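Local coordinates for uncharacterized protein (Staphylococcus aureus subsp. aureus Mu50, PDB 4QPV) that is of unknown function, a DUF1672 family protein whose unique fold is built on a kinked-helix-beta-beta-beta repeat, at residues Asp89-Ala94 and Ser168-Glu173; Tyr175-Ile180 and Pro219-Thr224; Leu65-Thr70 and Val81-Asp86; Ala94-Asp99 and Ser119-Thr124. All blocks are in the same frame, centred on the assembly; numbering follows the deposited sequence. Where two conformers were deposited one is given.

The four contacts run from the three-stranded antiparallel sheet (67-75, 78-87, 90-98) to the five-stranded mixed sheet. Contact 3 is the hairpin at the start of the first sheet. Contacts 1 and 4 both use its edge strand 90-98 and share Ala94. Contact 4 sets that strand against helix 116-133, nested in the chain loop that contact 1 closes. Contact 2 follows in the mixed sheet. Between centres, contact 1 is about 10 Å from contacts 2 and 3, which lie about 19 Å apart and do not touch; contact 4 is about 12 Å from contact 3 and 17 Å from contact 2, and touches both. Loop 168-173 joins the sheets: Gly169 pairs with Asn93, Phe170 O bonds Leu177 N.

Contact 1 (Asp89-Ala94 and Ser168-Glu173); sequences DIVFNA and SGFRNE
Val91 and Phe170 meet at the tight end of this contact. The Phe170 ring crosses the valine obliquely, and Val91 CG1 reaches ring atom CD1 at 3.8 Å. CG of Phe170 stands anti to its backbone N (chi1 177°), which puts the ring beside Val91. Val91 O lies at the ring edge, near its plane, 3.3 Å from Phe170 CD1. This carbonyl oxygen is buried and has no hydrogen-bond partner in the model. A second close point is Phe92 CB, 3.6 Å from Gly169 C. The Phe92 ring itself leads away, toward Val125 of helix 116-133.

Strand 90-98 is an edge strand of the three-stranded antiparallel sheet. The segment 168-173 is a loop between helix 159-165 and strand 175-178. It pairs with the strand through a single antiparallel bridge, Asn93 with Gly169, a hydrogen-bonded pair. Asn93 N donates to Gly169 O at 3.0 Å, nearly straight at the hydrogen but from above the carbonyl plane. Gly169 has phi 132°, a backbone state in which a CB would press on the preceding carbonyl oxygen. The loop is also held by helix 116-133: Phe170 N bonds to Ser127 OG, and the Phe170 ring stacks with Tyr131.

The other side is looser. Beyond Phe170 the loop turns away from the strand, and Arg171 is partly exposed. Its side chain folds back along its own loop. Arg171 NH2 donates to Ser168 OG at 2.8 Å, the hydroxyl lying slightly out of the guanidinium plane.

Contact 2 (Tyr175-Ile180 and Pro219-Thr224); sequences YYLTAI and PYVVTT
Tyr176 and Val222 bond to each other in both directions, on strands 175-178 and 220-223 that run antiparallel at 158°. Tyr176 N donates to Val222 O at 3.1 Å. The return bond, Val222 N to Tyr176 O, is 3.0 Å. Thr178 and Tyr220 form the next hydrogen-bonded pair, with Thr178 N to Tyr220 O at 2.9 Å.

On one face of the sheet are Tyr175, Leu177, Val221 and Thr223. Val221 divides its two methyls between two neighbours. CG1, anti to the backbone N (chi1 174°), approaches Tyr175 CD1 at 3.6 Å. CG2 meets Leu177 CD1 at 3.5 Å. The same leucine methyl also touches Pro219 CB. This face packs on helices 116-133 and 135-147, and Tyr175 OH bonds to the backbone oxygen of Leu138.

The pair is part of a mixed five-stranded sheet. Strand 220-227 lies between 175-178 and 259-265, antiparallel to the first and parallel to the second. The chain between the paired segments holds two helices, so this is no tight hairpin.

The other face carries Tyr176, Thr178, Tyr220 and Val222 and is more exposed. Tyr176 and Val222 lie side by side, pointing the same way, with Tyr176 CE1 3.7 Å from Val222 CB. Thr224 comes to the edge of the Tyr176 ring, in its plane. Its CG2 stands 3.7 Å from Tyr176 CD1.

Contact 3 (Leu65-Thr70 and Val81-Asp86); sequences LKVKAT and VFVHCD
Phe82 and His84 meet Thr70 through their CB atoms; their rings take no part in the contact between the two segments. Thr70 OG1 is 3.5 Å from Phe82 CB, and Thr70 CG2 is 3.8 Å from His84 CB. The threonine crosses Phe82 at about a right angle. Both rings then lead away from residues 65-70. Phe82 packs on Asn71 and Val73 further along strand 67-75 and meets the Phe32 ring with the planes at about 80°. His84 ND1 lies close to the Asn93 side chain on the next strand, but the details of that pair are doubtful.

The contact is a beta hairpin, strands 67-75 and 78-87, the first two strands of an antiparallel three-stranded sheet. Lys68 and His84 are a hydrogen-bonded pair of it. Lys68 N to His84 O and His84 N to Lys68 O are both close to straight. Thr70 N gives a further bond to Phe82 O at 2.8 Å. Thr70 OG1 bonds to Met163 O outside the hairpin.

The face with Val67, Ala69, Val83 and Cys85 is apolar and rests on helix 48-63, with Phe59 under both valines. Val67 splits its methyls. CG1, anti to the carbonyl carbon (chi1 -51°), touches Cys85 CB at 3.7 Å. CG2 touches Val83 CB, also at 3.7 Å.

At the open end the strands draw apart, and a water bridges them where the next direct bonds would be expected. It donates to Lys66 O at 2.6 Å and accepts from Asp86 N at 2.9 Å.

Contact 4 (Ala94-Asp99 and Ser119-Thr124); sequences ASIPFD and STLVGT
Ala94 and Thr124 meet methyl to methyl, each with its CB bond directed toward the other segment. Ala94 CB is 3.6 Å from Thr124 CG2, the closest approach of the contact. That methyl is anti to the backbone N of Thr124, while OG1 is anti to the carbonyl carbon (chi1 -73°). The apolar branch therefore meets the alanine. Thr124 OG1 lies near Ser168 O and Thr120 O, with at most a weak bond to either; which one is not settled.

This is helix-on-sheet packing. Helix 116-133 lies against the edge strand 90-98 of the three-stranded antiparallel sheet. The short axes run nearly opposite, at 155°, and come within 9.2 Å. The interface is small and apolar, with no polar bond between the two segments.

Leu121, one helical turn before Thr124, also points its CB to the strand. Its CG is anti to the backbone N (chi1 -175°), and the side chain extends toward Ala94 and Ser95. CD1 stands 4.1 Å from Ala94 CB. The other methyl, CD2, faces Ile96 CD1, but Ile96 was modelled in two conformers and this touch is doubtful. Helix 48-63 packs beside these side chains. Phe58 touches both Ile96 and Leu121, Phe63 also reaches Leu121, and Phe59 touches Ala94.

The CB bond of Ser95 points away from the helix, and its OG bonds to Glu80 and to Asn167. Only its backbone faces the leucine: Ser95 O lies 3.8 Å from Leu121 CD1.

Contact 1 (Asp89-Ala94 and Ser168-Glu173)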
loop_
_atom_site.group_PDB
_atom_site.type_symbol
_atom_site.label_atom_id
_atom_site.label_comp_id
_atom_site.label_asym_id
_atom_site.label_seq_id
_atom_site.Cartn_x
_atom_site.Cartn_y
_atom_site.Cartn_z
ATOM N N ASP A 89 7.173 -4.741 13.268
ATOM C CA ASP A 89 6.891 -3.371 12.811
ATOM C C ASP A 89 7.047 -3.189 11.295
ATOM O O ASP A 89 7.058 -2.049 10.832
ATOM C CB ASP A 89 7.717 -2.321 13.568
ATOM C CG ASP A 89 7.173 -2.024 14.951
ATOM O OD1 ASP A 89 5.952 -2.211 15.165
ATOM O OD2 ASP A 89 7.962 -1.582 15.817
ATOM N N ILE A 90 7.150 -4.305 10.521
ATOM C CA ILE A 90 7.131 -4.233 9.051
ATOM C C ILE A 90 5.638 -4.276 8.681
ATOM O O ILE A 90 4.967 -5.288 8.933
ATOM C CB ILE A 90 7.984 -5.356 8.385
ATOM C CG1 ILE A 90 9.500 -5.164 8.755
ATOM C CG2 ILE A 90 7.748 -5.415 6.851
ATOM C CD1 ILE A 90 10.285 -6.378 8.670
ATOM N N VAL A 91 5.117 -3.166 8.143
ATOM C CA VAL A 91 3.689 -3.030 7.854
ATOM C C VAL A 91 3.440 -2.728 6.381
ATOM O O VAL A 91 3.961 -1.753 5.844
ATOM C CB VAL A 91 3.022 -1.947 8.756
ATOM C CG1 VAL A 91 1.509 -1.834 8.480
ATOM C CG2 VAL A 91 3.304 -2.204 10.249
ATOM N N PHE A 92 2.613 -3.566 5.730
ATOM C CA PHE A 92 2.229 -3.356 4.328
ATOM C C PHE A 92 1.019 -4.197 3.986
ATOM O O PHE A 92 0.650 -5.113 4.732
ATOM C CB PHE A 92 3.393 -3.712 3.341
ATOM C CG PHE A 92 3.840 -5.170 3.347
ATOM C CD1 PHE A 92 3.150 -6.134 2.614
ATOM C CD2 PHE A 92 4.906 -5.584 4.142
ATOM C CE1 PHE A 92 3.534 -7.487 2.663
ATOM C CE2 PHE A 92 5.328 -6.923 4.148
ATOM C CZ PHE A 92 4.640 -7.867 3.406
ATOM N N ASN A 93 0.431 -3.854 2.842
ATOM C CA ASN A 93 -0.623 -4.624 2.187
ATOM C C ASN A 93 -0.104 -4.999 0.824
ATOM O O ASN A 93 0.587 -4.199 0.183
ATOM C CB ASN A 93 -1.937 -3.876 2.103
ATOM C CG ASN A 93 -2.678 -3.912 3.408
ATOM O OD1 ASN A 93 -2.223 -3.363 4.419
ATOM N ND2 ASN A 93 -3.802 -4.605 3.430
ATOM N N ALA A 94 -0.379 -6.228 0.402
ATOM C CA ALA A 94 0.099 -6.722 -0.883
ATOM C C ALA A 94 -0.876 -7.740 -1.401
ATOM O O ALA A 94 -1.809 -8.105 -0.682
ATOM C CB ALA A 94 1.482 -7.365 -0.691
ATOM N N SER A 168 -0.390 -1.937 -2.646
ATOM C CA SER A 168 0.824 -1.271 -3.143
ATOM C C SER A 168 1.994 -1.275 -2.158
ATOM O O SER A 168 3.109 -0.876 -2.518
ATOM C CB SER A 168 0.507 0.176 -3.498
ATOM O OG SER A 168 0.008 0.863 -2.360
ATOM N N GLY A 169 1.728 -1.659 -0.930
ATOM C CA GLY A 169 2.721 -1.645 0.139
ATOM C C GLY A 169 2.135 -0.995 1.371
ATOM O O GLY A 169 0.924 -1.123 1.622
ATOM N N PHE A 170 2.970 -0.276 2.148
ATOM C CA PHE A 170 2.465 0.415 3.340
ATOM C C PHE A 170 1.413 1.434 2.931
ATOM O O PHE A 170 1.642 2.235 2.020
ATOM C CB PHE A 170 3.585 1.118 4.172
ATOM C CG PHE A 170 2.953 1.854 5.342
ATOM C CD1 PHE A 170 2.589 1.174 6.499
ATOM C CD2 PHE A 170 2.620 3.206 5.240
ATOM C CE1 PHE A 170 1.904 1.826 7.533
ATOM C CE2 PHE A 170 1.959 3.859 6.284
ATOM C CZ PHE A 170 1.608 3.162 7.424
ATOM N N ARG A 171 0.270 1.410 3.623
ATOM C CA ARG A 171 -0.822 2.314 3.324
ATOM C C ARG A 171 -1.759 2.436 4.491
ATOM O O ARG A 171 -2.093 1.439 5.135
ATOM C CB ARG A 171 -1.608 1.769 2.087
ATOM C CG ARG A 171 -2.816 2.619 1.672
ATOM C CD ARG A 171 -3.567 2.006 0.485
ATOM N NE ARG A 171 -2.771 1.945 -0.750
ATOM C CZ ARG A 171 -2.830 2.853 -1.723
ATOM N NH1 ARG A 171 -3.600 3.928 -1.592
ATOM N NH2 ARG A 171 -2.109 2.702 -2.826
ATOM N N ASN A 172 -2.238 3.671 4.738
ATOM C CA ASN A 172 -3.291 3.898 5.713
ATOM C C ASN A 172 -4.405 4.675 4.982
ATOM O O ASN A 172 -4.389 4.785 3.741
ATOM C CB ASN A 172 -2.784 4.564 7.013
ATOM C CG ASN A 172 -2.122 5.897 6.798
ATOM O OD1 ASN A 172 -2.500 6.671 5.914
ATOM N ND2 ASN A 172 -1.097 6.178 7.596
ATOM N N GLU A 173 -5.388 5.164 5.723
ATOM C CA GLU A 173 -6.523 5.893 5.147
ATOM C C GLU A 173 -6.084 7.103 4.315
ATOM O O GLU A 173 -6.746 7.444 3.337
ATOM C CB GLU A 173 -7.454 6.393 6.268
ATOM C CG GLU A 173 -8.125 5.301 7.086
ATOM C CD GLU A 173 -8.639 5.797 8.423
ATOM O OE1 GLU A 173 -7.806 6.086 9.311
ATOM O OE2 GLU A 173 -9.875 5.907 8.583
#

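Contact 2 (Tyr175-Ile180 and Pro219-Thr224)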
loop_
_atom_site.group_PDB
_atom_site.type_symbol
_atom_site.label_atom_id
_atom_site.label_comp_id
_atom_site.label_asym_id
_atom_site.label_seq_id
_atom_site.Cartn_x
_atom_site.Cartn_y
_atom_site.Cartn_z
ATOM N N TYR A 175 -2.509 7.996 3.181
ATOM C CA TYR A 175 -1.391 7.977 2.241
ATOM C C TYR A 175 -0.843 6.591 2.054
ATOM O O TYR A 175 -1.161 5.664 2.814
ATOM C CB TYR A 175 -0.249 8.945 2.687
ATOM C CG TYR A 175 0.446 8.568 3.985
ATOM C CD1 TYR A 175 1.472 7.625 4.003
ATOM C CD2 TYR A 175 0.119 9.203 5.180
ATOM C CE1 TYR A 175 2.134 7.296 5.187
ATOM C CE2 TYR A 175 0.794 8.905 6.367
ATOM C CZ TYR A 175 1.782 7.932 6.370
ATOM O OH TYR A 175 2.419 7.597 7.543
ATOM N N TYR A 176 0.005 6.458 1.034
ATOM C CA TYR A 176 0.730 5.218 0.807
ATOM C C TYR A 176 2.205 5.583 0.592
ATOM O O TYR A 176 2.537 6.738 0.229
ATOM C CB TYR A 176 0.135 4.389 -0.338
ATOM C CG TYR A 176 0.272 5.046 -1.693
ATOM C CD1 TYR A 176 -0.642 6.008 -2.118
ATOM C CD2 TYR A 176 1.323 4.716 -2.550
ATOM C CE1 TYR A 176 -0.512 6.634 -3.354
ATOM C CE2 TYR A 176 1.460 5.329 -3.796
ATOM C CZ TYR A 176 0.533 6.281 -4.197
ATOM O OH TYR A 176 0.665 6.901 -5.414
ATOM N N LEU A 177 3.086 4.607 0.857
ATOM C CA LEU A 177 4.535 4.761 0.763
ATOM C C LEU A 177 5.056 3.807 -0.332
ATOM O O LEU A 177 4.588 2.668 -0.413
ATOM C CB LEU A 177 5.121 4.433 2.166
ATOM C CG LEU A 177 6.634 4.482 2.413
ATOM C CD1 LEU A 177 7.112 5.878 2.562
ATOM C CD2 LEU A 177 6.962 3.806 3.728
ATOM N N THR A 178 5.981 4.279 -1.175
ATOM C CA THR A 178 6.558 3.494 -2.272
ATOM C C THR A 178 8.069 3.367 -2.059
ATOM O O THR A 178 8.732 4.380 -1.807
ATOM C CB THR A 178 6.215 4.141 -3.641
ATOM O OG1 THR A 178 4.798 4.350 -3.731
ATOM C CG2 THR A 178 6.694 3.303 -4.842
ATOM N N ALA A 179 8.595 2.146 -2.208
ATOM C CA ALA A 179 9.998 1.766 -2.090
ATOM C C ALA A 179 10.554 1.303 -3.433
ATOM O O ALA A 179 9.796 1.015 -4.359
ATOM C CB ALA A 179 10.146 0.647 -1.066
ATOM N N ILE A 180 11.881 1.209 -3.518
ATOM C CA ILE A 180 12.578 0.763 -4.714
ATOM C C ILE A 180 12.515 -0.775 -4.795
ATOM O O ILE A 180 12.840 -1.451 -3.810
ATOM C CB ILE A 180 14.035 1.305 -4.718
ATOM C CG1 ILE A 180 14.090 2.861 -4.846
ATOM C CG2 ILE A 180 14.956 0.599 -5.749
ATOM C CD1 ILE A 180 13.399 3.499 -6.083
ATOM N N PRO A 219 12.346 7.166 -0.255
ATOM C CA PRO A 219 10.973 6.677 -0.468
ATOM C C PRO A 219 9.997 7.841 -0.685
ATOM O O PRO A 219 10.246 8.968 -0.245
ATOM C CB PRO A 219 10.643 5.937 0.832
ATOM C CG PRO A 219 11.947 5.675 1.489
ATOM C CD PRO A 219 12.854 6.784 1.078
ATOM N N TYR A 220 8.899 7.562 -1.387
ATOM C CA TYR A 220 7.875 8.552 -1.685
ATOM C C TYR A 220 6.633 8.308 -0.850
ATOM O O TYR A 220 6.133 7.179 -0.803
ATOM C CB TYR A 220 7.492 8.497 -3.177
ATOM C CG TYR A 220 8.536 9.056 -4.115
ATOM C CD1 TYR A 220 9.632 8.291 -4.511
ATOM C CD2 TYR A 220 8.396 10.326 -4.665
ATOM C CE1 TYR A 220 10.606 8.810 -5.368
ATOM C CE2 TYR A 220 9.356 10.851 -5.531
ATOM C CZ TYR A 220 10.458 10.089 -5.883
ATOM O OH TYR A 220 11.387 10.612 -6.757
ATOM N N VAL A 221 6.126 9.375 -0.222
ATOM C CA VAL A 221 4.849 9.391 0.492
ATOM C C VAL A 221 3.862 10.183 -0.387
ATOM O O VAL A 221 4.147 11.327 -0.709
ATOM C CB VAL A 221 4.945 9.999 1.912
ATOM C CG1 VAL A 221 3.558 10.134 2.543
ATOM C CG2 VAL A 221 5.870 9.185 2.806
ATOM N N VAL A 222 2.737 9.577 -0.794
ATOM C CA VAL A 222 1.725 10.264 -1.613
ATOM C C VAL A 222 0.377 10.177 -0.885
ATOM O O VAL A 222 -0.075 9.074 -0.596
ATOM C CB VAL A 222 1.633 9.696 -3.075
ATOM C CG1 VAL A 222 0.625 10.487 -3.903
ATOM C CG2 VAL A 222 3.001 9.701 -3.776
ATOM N N THR A 223 -0.265 11.315 -0.607
ATOM C CA THR A 223 -1.573 11.289 0.063
ATOM C C THR A 223 -2.687 10.847 -0.915
ATOM O O THR A 223 -2.531 10.953 -2.140
ATOM C CB THR A 223 -1.934 12.619 0.765
ATOM O OG1 THR A 223 -2.263 13.629 -0.209
ATOM C CG2 THR A 223 -0.864 13.086 1.785
ATOM N N THR A 224 -3.797 10.342 -0.351
ATOM C CA THR A 224 -4.986 9.875 -1.089
ATOM C C THR A 224 -6.160 10.527 -0.388
ATOM O O THR A 224 -6.824 9.910 0.449
ATOM C CB THR A 224 -5.074 8.321 -1.115
ATOM O OG1 THR A 224 -5.159 7.827 0.231
ATOM C CG2 THR A 224 -3.895 7.664 -1.867
#

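Contact 3 (Leu65-Thr70 and Val81-Asp86)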
loop_
_atom_site.group_PDB
_atom_site.type_symbol
_atom_site.label_atom_id
_atom_site.label_comp_id
_atom_site.label_asym_id
_atom_site.label_seq_id
_atom_site.Cartn_x
_atom_site.Cartn_y
_atom_site.Cartn_z
ATOM N N LEU A 65 8.063 -13.497 6.339
ATOM C CA LEU A 65 7.132 -12.656 7.085
ATOM C C LEU A 65 5.788 -13.323 7.320
ATOM O O LEU A 65 5.271 -14.033 6.447
ATOM C CB LEU A 65 6.904 -11.338 6.339
ATOM C CG LEU A 65 8.123 -10.395 6.301
ATOM C CD1 LEU A 65 7.964 -9.356 5.196
ATOM C CD2 LEU A 65 8.355 -9.724 7.667
ATOM N N LYS A 66 5.211 -13.057 8.493
ATOM C CA LYS A 66 3.891 -13.536 8.881
ATOM C C LYS A 66 2.848 -12.516 8.405
ATOM O O LYS A 66 2.884 -11.350 8.801
ATOM C CB LYS A 66 3.824 -13.749 10.410
ATOM C CG LYS A 66 2.607 -14.557 10.872
ATOM C CD LYS A 66 2.311 -14.404 12.375
ATOM C CE LYS A 66 3.284 -15.136 13.276
ATOM N NZ LYS A 66 3.067 -14.811 14.713
ATOM N N VAL A 67 1.949 -12.943 7.510
ATOM C CA VAL A 67 0.907 -12.050 6.975
ATOM C C VAL A 67 -0.450 -12.691 7.259
ATOM O O VAL A 67 -0.518 -13.885 7.585
ATOM C CB VAL A 67 1.088 -11.709 5.446
ATOM C CG1 VAL A 67 2.498 -11.213 5.163
ATOM C CG2 VAL A 67 0.765 -12.924 4.549
ATOM N N LYS A 68 -1.508 -11.905 7.113
ATOM C CA LYS A 68 -2.890 -12.354 7.280
ATOM C C LYS A 68 -3.705 -11.986 6.019
ATOM O O LYS A 68 -3.726 -10.823 5.627
ATOM C CB LYS A 68 -3.506 -11.713 8.546
ATOM C CG LYS A 68 -4.910 -12.207 8.887
ATOM C CD LYS A 68 -4.878 -13.513 9.682
ATOM C CE LYS A 68 -6.258 -14.021 10.025
ATOM N NZ LYS A 68 -6.219 -15.454 10.431
ATOM N N ALA A 69 -4.402 -12.975 5.417
ATOM C CA ALA A 69 -5.258 -12.697 4.257
ATOM C C ALA A 69 -6.395 -11.733 4.648
ATOM O O ALA A 69 -6.994 -11.875 5.714
ATOM C CB ALA A 69 -5.851 -13.997 3.712
ATOM N N THR A 70 -6.659 -10.748 3.806
ATOM C CA THR A 70 -7.751 -9.797 4.041
ATOM C C THR A 70 -8.852 -9.960 3.005
ATOM O O THR A 70 -9.967 -9.503 3.224
ATOM C CB THR A 70 -7.234 -8.353 3.990
ATOM O OG1 THR A 70 -6.722 -8.125 2.679
ATOM C CG2 THR A 70 -6.183 -8.067 5.048
ATOM N N VAL A 81 -5.038 -13.235 -3.683
ATOM C CA VAL A 81 -5.120 -13.075 -2.226
ATOM C C VAL A 81 -4.485 -11.761 -1.830
ATOM O O VAL A 81 -3.307 -11.553 -2.122
ATOM C CB VAL A 81 -4.446 -14.229 -1.427
ATOM C CG1 VAL A 81 -4.805 -14.163 0.058
ATOM C CG2 VAL A 81 -4.776 -15.587 -2.004
ATOM N N PHE A 82 -5.240 -10.912 -1.139
ATOM C CA PHE A 82 -4.763 -9.641 -0.595
ATOM C C PHE A 82 -4.350 -9.979 0.828
ATOM O O PHE A 82 -5.061 -10.748 1.488
ATOM C CB PHE A 82 -5.875 -8.590 -0.642
ATOM C CG PHE A 82 -6.116 -8.051 -2.028
ATOM C CD1 PHE A 82 -6.754 -8.831 -3.000
ATOM C CD2 PHE A 82 -5.711 -6.766 -2.370
ATOM C CE1 PHE A 82 -6.951 -8.338 -4.291
ATOM C CE2 PHE A 82 -5.911 -6.275 -3.666
ATOM C CZ PHE A 82 -6.532 -7.059 -4.611
ATOM N N VAL A 83 -3.199 -9.470 1.275
ATOM C CA VAL A 83 -2.682 -9.756 2.606
ATOM C C VAL A 83 -2.278 -8.455 3.318
ATOM O O VAL A 83 -1.934 -7.473 2.670
ATOM C CB VAL A 83 -1.490 -10.766 2.593
ATOM C CG1 VAL A 83 -1.874 -12.113 1.959
ATOM C CG2 VAL A 83 -0.238 -10.170 1.916
ATOM N N HIS A 84 -2.309 -8.480 4.649
ATOM C CA HIS A 84 -1.812 -7.402 5.484
ATOM C C HIS A 84 -0.711 -7.976 6.354
ATOM O O HIS A 84 -0.850 -9.066 6.923
ATOM C CB HIS A 84 -2.911 -6.733 6.340
ATOM C CG HIS A 84 -2.391 -5.613 7.206
ATOM N ND1 HIS A 84 -1.995 -4.402 6.661
ATOM C CD2 HIS A 84 -2.206 -5.566 8.552
ATOM C CE1 HIS A 84 -1.604 -3.650 7.684
ATOM N NE2 HIS A 84 -1.718 -4.299 8.840
ATOM N N CYS A 85 0.392 -7.255 6.428
ATOM C CA CYS A 85 1.533 -7.617 7.245
ATOM C C CYS A 85 1.715 -6.572 8.327
ATOM O O CYS A 85 1.640 -5.375 8.046
ATOM C CB CYS A 85 2.791 -7.732 6.391
ATOM S SG CYS A 85 4.268 -8.248 7.317
ATOM N N ASP A 86 1.945 -7.035 9.566
ATOM C CA ASP A 86 2.305 -6.194 10.712
ATOM C C ASP A 86 3.152 -7.111 11.581
ATOM O O ASP A 86 2.678 -7.681 12.561
ATOM C CB ASP A 86 1.091 -5.561 11.425
ATOM C CG ASP A 86 1.468 -4.526 12.492
ATOM O OD1 ASP A 86 2.656 -4.477 12.885
ATOM O OD2 ASP A 86 0.579 -3.741 12.903
HETATM O O HOH W 1 1.328 -9.816 10.273
#

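Contact 4 (Ala94-Asp99 and Ser119-Thr124)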
loop_
_atom_site.group_PDB
_atom_site.type_symbol
_atom_site.label_atom_id
_atom_site.label_comp_id
_atom_site.label_asym_id
_atom_site.label_seq_id
_atom_site.Cartn_x
_atom_site.Cartn_y
_atom_site.Cartn_z
ATOM N N ALA A 94 -0.379 -6.228 0.402
ATOM C CA ALA A 94 0.099 -6.722 -0.883
ATOM C C ALA A 94 -0.876 -7.740 -1.401
ATOM O O ALA A 94 -1.809 -8.105 -0.682
ATOM C CB ALA A 94 1.482 -7.365 -0.691
ATOM N N SER A 95 -0.681 -8.198 -2.642
ATOM C CA SER A 95 -1.517 -9.267 -3.191
ATOM C C SER A 95 -0.691 -10.171 -4.064
ATOM O O SER A 95 0.344 -9.760 -4.619
ATOM C CB SER A 95 -2.730 -8.719 -3.944
ATOM O OG SER A 95 -2.371 -8.246 -5.232
ATOM N N ILE A 96 -1.154 -11.419 -4.189
ATOM C CA ILE A 96 -0.481 -12.423 -4.994
ATOM C C ILE A 96 -1.516 -13.170 -5.838
ATOM O O ILE A 96 -2.505 -13.639 -5.263
ATOM C CB ILE A 96 0.380 -13.392 -4.114
ATOM C CG1 ILE A 96 1.154 -14.428 -4.955
ATOM C CG2 ILE A 96 -0.419 -14.069 -2.985
ATOM C CD1 ILE A 96 2.341 -13.882 -5.746
ATOM N N PRO A 97 -1.316 -13.326 -7.166
ATOM C CA PRO A 97 -2.278 -14.134 -7.934
ATOM C C PRO A 97 -1.907 -15.609 -7.851
ATOM O O PRO A 97 -0.728 -15.953 -7.681
ATOM C CB PRO A 97 -2.126 -13.581 -9.351
ATOM C CG PRO A 97 -0.684 -13.172 -9.435
ATOM C CD PRO A 97 -0.221 -12.828 -8.042
ATOM N N PHE A 98 -2.900 -16.493 -8.003
ATOM C CA PHE A 98 -2.661 -17.931 -8.069
ATOM C C PHE A 98 -3.515 -18.575 -9.127
ATOM O O PHE A 98 -4.622 -18.102 -9.377
ATOM C CB PHE A 98 -3.029 -18.606 -6.730
ATOM C CG PHE A 98 -2.170 -18.351 -5.525
ATOM C CD1 PHE A 98 -0.801 -18.609 -5.560
ATOM C CD2 PHE A 98 -2.746 -18.018 -4.305
ATOM C CE1 PHE A 98 -0.013 -18.443 -4.415
ATOM C CE2 PHE A 98 -1.968 -17.921 -3.151
ATOM C CZ PHE A 98 -0.607 -18.147 -3.212
ATOM N N ASP A 99 -3.073 -19.721 -9.661
ATOM C CA ASP A 99 -3.931 -20.537 -10.527
ATOM C C ASP A 99 -4.870 -21.310 -9.601
ATOM O O ASP A 99 -4.568 -21.446 -8.416
ATOM C CB ASP A 99 -3.097 -21.512 -11.389
ATOM C CG ASP A 99 -2.189 -20.842 -12.400
ATOM O OD1 ASP A 99 -2.541 -19.738 -12.882
ATOM O OD2 ASP A 99 -1.131 -21.420 -12.712
ATOM N N SER A 119 9.993 -8.708 -8.752
ATOM C CA SER A 119 10.717 -7.502 -8.351
ATOM C C SER A 119 9.739 -6.460 -7.788
ATOM O O SER A 119 10.020 -5.841 -6.762
ATOM C CB SER A 119 11.503 -6.924 -9.526
ATOM O OG SER A 119 12.788 -7.516 -9.624
ATOM N N THR A 120 8.562 -6.302 -8.438
ATOM C CA THR A 120 7.530 -5.350 -8.014
ATOM C C THR A 120 7.001 -5.753 -6.625
ATOM O O THR A 120 6.885 -4.902 -5.750
ATOM C CB THR A 120 6.415 -5.231 -9.070
ATOM O OG1 THR A 120 7.008 -4.753 -10.288
ATOM C CG2 THR A 120 5.295 -4.268 -8.649
ATOM N N LEU A 121 6.736 -7.055 -6.422
ATOM C CA LEU A 121 6.268 -7.556 -5.132
ATOM C C LEU A 121 7.322 -7.322 -4.063
ATOM O O LEU A 121 6.979 -6.903 -2.965
ATOM C CB LEU A 121 5.912 -9.057 -5.228
ATOM C CG LEU A 121 5.296 -9.644 -3.970
ATOM C CD1 LEU A 121 3.946 -8.945 -3.620
ATOM C CD2 LEU A 121 5.117 -11.130 -4.125
ATOM N N VAL A 122 8.605 -7.561 -4.389
ATOM C CA VAL A 122 9.697 -7.267 -3.454
ATOM C C VAL A 122 9.610 -5.775 -3.026
ATOM O O VAL A 122 9.674 -5.494 -1.833
ATOM C CB VAL A 122 11.089 -7.635 -4.025
ATOM C CG1 VAL A 122 12.211 -7.020 -3.197
ATOM C CG2 VAL A 122 11.256 -9.157 -4.091
ATOM N N GLY A 123 9.428 -4.865 -3.992
ATOM C CA GLY A 123 9.301 -3.428 -3.722
ATOM C C GLY A 123 8.120 -3.106 -2.823
ATOM O O GLY A 123 8.221 -2.264 -1.930
ATOM N N THR A 124 7.002 -3.825 -3.015
ATOM C CA THR A 124 5.789 -3.686 -2.204
ATOM C C THR A 124 6.092 -4.104 -0.743
ATOM O O THR A 124 5.712 -3.410 0.191
ATOM C CB THR A 124 4.669 -4.505 -2.860
ATOM O OG1 THR A 124 4.262 -3.805 -4.036
ATOM C CG2 THR A 124 3.484 -4.713 -1.954
#